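Local coordinates for probable transcriptional regulator, TetR family protein (PDB 3BJB) that probably acts as a DNA-binding transcription factor, recognising cis-regulatory sequences through an N-terminal helix-turn-helix domain, at residues 30-35 with 114-119; 43-48 with 64-69. All coordinates share one frame; numbering follows the deposited sequence.

Two contacts on the same side of the chain's centre, their own centres about 11 Å apart, illustrate how a TetR-type regulator is built: one ties the DNA-binding part to the helical C-terminal part, the other holds the DNA-binding part together. Interaction 2 lies within the DNA-binding domain and carries a bound sulfate; interaction 1 is part of the seam between domains. Along the chain the second is nested inside the loop closed by the first. Helix 22-37 meets both: its one flank faces 114-119, while Leu34 CD2 packs 3.2 Å from Glu47 CG and Ala31 CB lies 3.8 Å from Leu69 CD2. A shift of helix 22-37 could therefore be passed to helix 45-51.

Interaction 1. Residues 30-35 with 114-119; sequences AAIELA and PALSTA
At the domain interface of the TetR fold, helix 22-37 of the DNA-binding domain is crossed by helix 114-126 of the C-terminal domain. The short axes of 30-35 and 114-119 approach to 8.8 Å with 115° between their directions. The apolar part of the contact centres on Ala35, whose methyl points at the partner helix. Ala35 CB meets Leu116 CD1 at 3.7 Å and Ala119 CB at 4.1 Å. In Leu116, CG anti to the backbone N (chi1 176°) carries the fork toward 30-35, where CD1 goes to Ala35 and CD2 touches Ile32 CG2 at 3.9 Å, the two side chains crossing obliquely. Phe70 and Val73 of helix 66-86 touch Ala35 and Ile32 and continue the apolar layer. In TetR relatives such interdomain contacts relay inducer binding to the DNA-binding domain, a role that may hold here.

The polar part is slight. The carbonyl of Ala35 faces the first turn of helix 114-126, its O 3.4 Å from Leu116 N, at an angle too poor for a hydrogen bond. The same Ala35 O lies beside the methyl of Ala115, 3.6 Å from Ala115 CB.

Interaction 2. Residues 43-48 with 64-69; sequences VQMHEV and PSKTHL. With SO4 (sulfate ion), chain L.
In the helix-turn-helix domain of TetR regulators, the start of helix 45-51, here the first of the predicted DNA-binding motif, packs against the start of helix 66-86, the helix leading to the C-terminal domain. The apolar centre is Met45, present as selenomethionine. The chain bends at chi2 and chi3 (-67° and -82°), laying SE alongside the backbone of the other helix, 3.8 Å from Lys66 CA, while CE lies over the Ser65 carbonyl group. Leu69 CD2 comes to 4.1 Å from Met45 SE and also meets Val48, tip to tip, near CG1 and CG2. Leu59 of helix 56-62 touches both Met45 and Val48.

Beside this core Lys66 runs back across the gap, its CG anti to the backbone N and its chain bent at chi3. Lys66 NZ donates to Val43 O at 2.8 Å, in the carbonyl plane with a C=O...N angle of 155°, and makes a weak second bond to Leu40 O. Replacing Lys66 by an alanine removes this reach and would probably loosen the turn before helix 45-51 from helix 66-86.

At the N-terminus of helix 66-86, Ser65 holds the N-cap position, and its OG shares a hydrogen bond of 3.1 Å with ND1 at the His68 ring edge. A sulfate, probably from the crystallisation liquor, sits over this end: Thr67 N donates to its O2 at 3.3 Å, and Lys66 CB lies 3.3 Å from O4. The Thr67 N-H and the helix N-terminus probably stabilise the anion, and the lysine charge may add a longer-range attraction, consistent with a place where DNA phosphate could bind, as in relatives.

Interaction 1. Residues 30-35 with 114-119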
ATOM      1  N   ALA B  30     -20.484  14.428  -0.376  1.00 58.29           N
ATOM      2  CA  ALA B  30     -19.995  15.078  -1.584  1.00 57.05           C
ATOM      3  C   ALA B  30     -18.613  14.604  -1.977  1.00 56.77           C
ATOM      4  O   ALA B  30     -18.320  14.459  -3.167  1.00 56.49           O
ATOM      5  CB  ALA B  30     -19.984  16.568  -1.398  1.00 57.73           C
ATOM      6  N   ALA B  31     -17.765  14.372  -0.976  1.00 56.55           N
ATOM      7  CA  ALA B  31     -16.422  13.896  -1.199  1.00 55.89           C
ATOM      8  C   ALA B  31     -16.532  12.563  -1.933  1.00 57.31           C
ATOM      9  O   ALA B  31     -15.904  12.390  -3.012  1.00 56.90           O
ATOM     10  CB  ALA B  31     -15.679  13.784   0.089  1.00 55.22           C
ATOM     11  N   ILE B  32     -17.397  11.681  -1.404  1.00 57.70           N
ATOM     12  CA  ILE B  32     -17.668  10.359  -1.991  1.00 58.59           C
ATOM     13  C   ILE B  32     -18.096  10.389  -3.479  1.00 60.31           C
ATOM     14  O   ILE B  32     -17.519   9.649  -4.294  1.00 61.56           O
ATOM     15  CB  ILE B  32     -18.659   9.528  -1.127  1.00 58.72           C
ATOM     16  CG1 ILE B  32     -17.991   9.104   0.180  1.00 57.66           C
ATOM     17  CG2 ILE B  32     -19.175   8.283  -1.889  1.00 58.06           C
ATOM     18  CD1 ILE B  32     -18.968   8.884   1.300  1.00 59.07           C
ATOM     19  N   GLU B  33     -19.064  11.237  -3.828  1.00 60.52           N
ATOM     20  CA  GLU B  33     -19.484  11.440  -5.226  1.00 62.28           C
ATOM     21  C   GLU B  33     -18.377  11.944  -6.142  1.00 62.94           C
ATOM     22  O   GLU B  33     -18.281  11.532  -7.303  1.00 63.85           O
ATOM     23  CB  GLU B  33     -20.601  12.479  -5.350  1.00 63.27           C
ATOM     24  CG  GLU B  33     -21.470  12.680  -4.148  1.00 64.31           C
ATOM     25  CD  GLU B  33     -22.823  13.197  -4.554  1.00 65.94           C
ATOM     26  OE1 GLU B  33     -22.984  14.442  -4.663  1.00 67.14           O
ATOM     27  OE2 GLU B  33     -23.713  12.355  -4.804  1.00 65.93           O
ATOM     28  N   LEU B  34     -17.560  12.864  -5.651  1.00 62.36           N
ATOM     29  CA  LEU B  34     -16.499  13.371  -6.512  1.00 62.55           C
ATOM     30  C   LEU B  34     -15.412  12.338  -6.752  1.00 62.66           C
ATOM     31  O   LEU B  34     -14.949  12.163  -7.880  1.00 63.12           O
ATOM     32  CB  LEU B  34     -15.972  14.710  -6.022  1.00 61.76           C
ATOM     33  CG  LEU B  34     -16.971  15.763  -6.524  1.00 61.99           C
ATOM     34  CD1 LEU B  34     -17.598  16.656  -5.411  1.00 61.57           C
ATOM     35  CD2 LEU B  34     -16.337  16.566  -7.645  1.00 62.02           C
ATOM     36  N   ALA B  35     -15.044  11.612  -5.705  1.00 63.32           N
ATOM     37  CA  ALA B  35     -14.056  10.567  -5.848  1.00 63.89           C
ATOM     38  C   ALA B  35     -14.662   9.439  -6.645  1.00 64.91           C
ATOM     39  O   ALA B  35     -13.923   8.666  -7.238  1.00 64.18           O
ATOM     40  CB  ALA B  35     -13.585  10.081  -4.506  1.00 64.72           C
ATOM     41  N   PRO B 114     -14.033   1.338  -7.659  1.00 63.55           N
ATOM     42  CA  PRO B 114     -12.588   1.327  -7.676  1.00 62.11           C
ATOM     43  C   PRO B 114     -12.122   2.730  -7.492  1.00 61.39           C
ATOM     44  O   PRO B 114     -11.193   2.992  -6.704  1.00 63.04           O
ATOM     45  CB  PRO B 114     -12.244   0.829  -9.095  1.00 62.91           C
ATOM     46  CG  PRO B 114     -13.517   0.180  -9.598  1.00 64.07           C
ATOM     47  CD  PRO B 114     -14.593   1.002  -8.984  1.00 63.57           C
ATOM     48  N   ALA B 115     -12.782   3.651  -8.173  1.00 60.14           N
ATOM     49  CA  ALA B 115     -12.279   4.998  -8.224  1.00 59.43           C
ATOM     50  C   ALA B 115     -12.256   5.600  -6.803  1.00 58.64           C
ATOM     51  O   ALA B 115     -11.205   6.039  -6.334  1.00 59.02           O
ATOM     52  CB  ALA B 115     -13.079   5.840  -9.246  1.00 61.39           C
ATOM     53  N   LEU B 116     -13.385   5.526  -6.099  1.00 57.41           N
ATOM     54  CA  LEU B 116     -13.480   5.916  -4.666  1.00 55.54           C
ATOM     55  C   LEU B 116     -12.515   5.196  -3.736  1.00 53.19           C
ATOM     56  O   LEU B 116     -11.866   5.809  -2.910  1.00 52.68           O
ATOM     57  CB  LEU B 116     -14.890   5.660  -4.150  1.00 55.04           C
ATOM     58  CG  LEU B 116     -15.163   5.904  -2.668  1.00 56.27           C
ATOM     59  CD1 LEU B 116     -14.955   7.377  -2.309  1.00 54.86           C
ATOM     60  CD2 LEU B 116     -16.612   5.438  -2.344  1.00 56.37           C
ATOM     61  N   SER B 117     -12.463   3.885  -3.851  1.00 52.71           N
ATOM     62  CA  SER B 117     -11.512   3.080  -3.081  1.00 52.99           C
ATOM     63  C   SER B 117     -10.051   3.459  -3.270  1.00 54.64           C
ATOM     64  O   SER B 117      -9.302   3.602  -2.300  1.00 54.73           O
ATOM     65  CB  SER B 117     -11.726   1.610  -3.417  1.00 52.82           C
ATOM     66  OG  SER B 117     -13.033   1.262  -2.955  1.00 53.00           O
ATOM     67  N   THR B 118      -9.655   3.656  -4.519  1.00 55.10           N
ATOM     68  CA  THR B 118      -8.350   4.156  -4.820  1.00 56.50           C
ATOM     69  C   THR B 118      -8.083   5.464  -4.099  1.00 58.97           C
ATOM     70  O   THR B 118      -7.019   5.615  -3.471  1.00 63.35           O
ATOM     71  CB  THR B 118      -8.261   4.352  -6.307  1.00 58.35           C
ATOM     72  OG1 THR B 118      -8.583   3.108  -6.945  1.00 59.59           O
ATOM     73  CG2 THR B 118      -6.926   4.828  -6.720  1.00 57.39           C
ATOM     74  N   ALA B 119      -9.003   6.422  -4.125  1.00 57.95           N
ATOM     75  CA  ALA B 119      -8.741   7.644  -3.368  1.00 58.57           C
ATOM     76  C   ALA B 119      -8.608   7.430  -1.848  1.00 60.89           C
ATOM     77  O   ALA B 119      -7.883   8.181  -1.182  1.00 61.02           O
ATOM     78  CB  ALA B 119      -9.791   8.685  -3.655  1.00 59.95           C
TER

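Interaction 2. Residues 43-48 with 64-69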
ATOM      1  N   VAL B  43      -9.914  15.783  -7.868  1.00 65.28           N
ATOM      2  CA  VAL B  43     -10.908  16.121  -6.839  1.00 63.98           C
ATOM      3  C   VAL B  43     -10.465  17.349  -6.065  1.00 64.61           C
ATOM      4  O   VAL B  43      -9.465  17.323  -5.359  1.00 62.93           O
ATOM      5  CB  VAL B  43     -11.183  14.965  -5.866  1.00 62.76           C
ATOM      6  CG1 VAL B  43     -12.198  15.385  -4.832  1.00 62.45           C
ATOM      7  CG2 VAL B  43     -11.682  13.736  -6.624  1.00 62.05           C
ATOM      8  N   GLN B  44     -11.223  18.428  -6.179  1.00 65.96           N
ATOM      9  CA  GLN B  44     -10.775  19.659  -5.580  1.00 68.36           C
ATOM     10  C   GLN B  44     -11.631  20.140  -4.455  1.00 69.14           C
ATOM     11  O   GLN B  44     -12.855  20.044  -4.490  1.00 70.08           O
ATOM     12  CB  GLN B  44     -10.609  20.739  -6.625  1.00 70.38           C
ATOM     13  CG  GLN B  44      -9.364  20.532  -7.489  1.00 72.58           C
ATOM     14  CD  GLN B  44      -9.652  20.874  -8.931  1.00 73.83           C
ATOM     15  OE1 GLN B  44      -8.790  20.735  -9.798  1.00 75.02           O
ATOM     16  NE2 GLN B  44     -10.880  21.320  -9.199  1.00 73.65           N
HETATM   17  N   MSE B  45     -10.958  20.677  -3.448  1.00 69.55           N
HETATM   18  CA  MSE B  45     -11.608  21.078  -2.225  1.00 69.65           C
HETATM   19  C   MSE B  45     -12.749  22.047  -2.479  1.00 69.12           C
HETATM   20  O   MSE B  45     -13.784  21.972  -1.818  1.00 68.98           O
HETATM   21  CB  MSE B  45     -10.570  21.646  -1.272  1.00 70.95           C
HETATM   22  CG  MSE B  45      -9.567  20.594  -0.836  1.00 72.76           C
HETATM   23 SE   MSE B  45     -10.416  19.196   0.278  1.00 76.16          SE
HETATM   24  CE  MSE B  45     -10.395  20.124   2.001  1.00 74.11           C
ATOM     25  N   HIS B  46     -12.575  22.924  -3.463  1.00 69.15           N
ATOM     26  CA  HIS B  46     -13.594  23.938  -3.766  1.00 70.14           C
ATOM     27  C   HIS B  46     -14.888  23.336  -4.377  1.00 69.85           C
ATOM     28  O   HIS B  46     -15.979  23.878  -4.176  1.00 68.46           O
ATOM     29  CB  HIS B  46     -13.014  25.106  -4.601  1.00 69.97           C
ATOM     30  CG  HIS B  46     -12.830  24.786  -6.050  1.00 70.55           C
ATOM     31  ND1 HIS B  46     -13.754  25.139  -7.013  1.00 70.37           N
ATOM     32  CD2 HIS B  46     -11.830  24.142  -6.704  1.00 71.11           C
ATOM     33  CE1 HIS B  46     -13.337  24.720  -8.196  1.00 70.78           C
ATOM     34  NE2 HIS B  46     -12.171  24.115  -8.038  1.00 71.05           N
ATOM     35  N   GLU B  47     -14.756  22.212  -5.094  1.00 70.27           N
ATOM     36  CA  GLU B  47     -15.930  21.473  -5.575  1.00 68.91           C
ATOM     37  C   GLU B  47     -16.663  20.697  -4.439  1.00 66.90           C
ATOM     38  O   GLU B  47     -17.893  20.775  -4.331  1.00 65.84           O
ATOM     39  CB  GLU B  47     -15.584  20.616  -6.808  1.00 70.80           C
ATOM     40  CG  GLU B  47     -16.737  19.718  -7.354  1.00 72.49           C
ATOM     41  CD  GLU B  47     -17.996  20.475  -7.878  1.00 74.77           C
ATOM     42  OE1 GLU B  47     -18.137  21.709  -7.637  1.00 75.96           O
ATOM     43  OE2 GLU B  47     -18.856  19.823  -8.534  1.00 74.83           O
ATOM     44  N   VAL B  48     -15.913  19.992  -3.581  1.00 64.57           N
ATOM     45  CA  VAL B  48     -16.486  19.430  -2.330  1.00 62.43           C
ATOM     46  C   VAL B  48     -17.236  20.526  -1.531  1.00 62.85           C
ATOM     47  O   VAL B  48     -18.341  20.297  -1.027  1.00 63.00           O
ATOM     48  CB  VAL B  48     -15.416  18.697  -1.404  1.00 61.30           C
ATOM     49  CG1 VAL B  48     -16.066  18.081  -0.158  1.00 58.59           C
ATOM     50  CG2 VAL B  48     -14.621  17.611  -2.155  1.00 59.41           C
ATOM     51  N   PRO B  64      -8.323  19.935   7.091  1.00 62.70           N
ATOM     52  CA  PRO B  64      -7.256  20.845   6.667  1.00 62.85           C
ATOM     53  C   PRO B  64      -6.675  20.577   5.281  1.00 62.93           C
ATOM     54  O   PRO B  64      -6.295  21.531   4.600  1.00 63.98           O
ATOM     55  CB  PRO B  64      -6.204  20.687   7.772  1.00 63.53           C
ATOM     56  CG  PRO B  64      -7.023  20.374   8.995  1.00 63.40           C
ATOM     57  CD  PRO B  64      -8.065  19.407   8.444  1.00 63.13           C
ATOM     58  N   SER B  65      -6.587  19.319   4.852  1.00 62.18           N
ATOM     59  CA  SER B  65      -6.322  19.076   3.447  1.00 61.13           C
ATOM     60  C   SER B  65      -7.155  17.940   2.908  1.00 61.71           C
ATOM     61  O   SER B  65      -7.906  17.283   3.634  1.00 61.24           O
ATOM     62  CB  SER B  65      -4.825  18.856   3.146  1.00 61.07           C
ATOM     63  OG  SER B  65      -4.323  17.689   3.756  1.00 60.73           O
ATOM     64  N   LYS B  66      -6.983  17.693   1.615  1.00 61.57           N
ATOM     65  CA  LYS B  66      -7.702  16.644   0.949  1.00 61.10           C
ATOM     66  C   LYS B  66      -7.433  15.276   1.557  1.00 61.86           C
ATOM     67  O   LYS B  66      -8.370  14.498   1.717  1.00 62.34           O
ATOM     68  CB  LYS B  66      -7.362  16.660  -0.528  1.00 60.06           C
ATOM     69  CG  LYS B  66      -8.346  15.899  -1.322  1.00 60.34           C
ATOM     70  CD  LYS B  66      -8.306  16.328  -2.740  1.00 61.78           C
ATOM     71  CE  LYS B  66      -7.124  15.728  -3.483  1.00 60.81           C
ATOM     72  NZ  LYS B  66      -6.890  16.549  -4.691  1.00 61.94           N
ATOM     73  N   THR B  67      -6.167  14.980   1.875  1.00 62.46           N
ATOM     74  CA  THR B  67      -5.811  13.687   2.449  1.00 63.97           C
ATOM     75  C   THR B  67      -6.506  13.514   3.815  1.00 63.51           C
ATOM     76  O   THR B  67      -6.900  12.393   4.175  1.00 63.08           O
ATOM     77  CB  THR B  67      -4.262  13.411   2.523  1.00 64.93           C
ATOM     78  OG1 THR B  67      -3.635  14.484   3.187  1.00 67.80           O
ATOM     79  CG2 THR B  67      -3.606  13.304   1.143  1.00 63.92           C
ATOM     80  N   HIS B  68      -6.720  14.620   4.531  1.00 62.11           N
ATOM     81  CA  HIS B  68      -7.520  14.575   5.769  1.00 61.87           C
ATOM     82  C   HIS B  68      -8.938  14.119   5.468  1.00 60.13           C
ATOM     83  O   HIS B  68      -9.487  13.253   6.152  1.00 61.40           O
ATOM     84  CB  HIS B  68      -7.642  15.953   6.455  1.00 63.55           C
ATOM     85  CG  HIS B  68      -6.426  16.394   7.210  1.00 64.31           C
ATOM     86  ND1 HIS B  68      -5.320  16.941   6.588  1.00 64.40           N
ATOM     87  CD2 HIS B  68      -6.172  16.434   8.542  1.00 64.65           C
ATOM     88  CE1 HIS B  68      -4.424  17.270   7.505  1.00 64.64           C
ATOM     89  NE2 HIS B  68      -4.916  16.975   8.698  1.00 64.78           N
ATOM     90  N   LEU B  69      -9.544  14.751   4.470  1.00 56.79           N
ATOM     91  CA  LEU B  69     -10.924  14.482   4.134  1.00 53.70           C
ATOM     92  C   LEU B  69     -11.110  13.019   3.758  1.00 53.86           C
ATOM     93  O   LEU B  69     -11.960  12.336   4.341  1.00 53.53           O
ATOM     94  CB  LEU B  69     -11.399  15.418   3.040  1.00 51.07           C
ATOM     95  CG  LEU B  69     -12.713  15.109   2.360  1.00 50.52           C
ATOM     96  CD1 LEU B  69     -13.897  15.397   3.307  1.00 50.62           C
ATOM     97  CD2 LEU B  69     -12.772  15.970   1.096  1.00 49.90           C
TER
HETATM   98  S   SO4 L 311      -3.182  16.790  -0.816  0.70 90.49           S
HETATM   99  O1  SO4 L 311      -2.679  15.503  -1.302  0.70 90.13           O
HETATM  100  O2  SO4 L 311      -3.647  16.620   0.565  0.70 89.57           O
HETATM  101  O3  SO4 L 311      -2.111  17.796  -0.875  0.70 90.21           O
HETATM  102  O4  SO4 L 311      -4.277  17.233  -1.685  0.70 89.97           O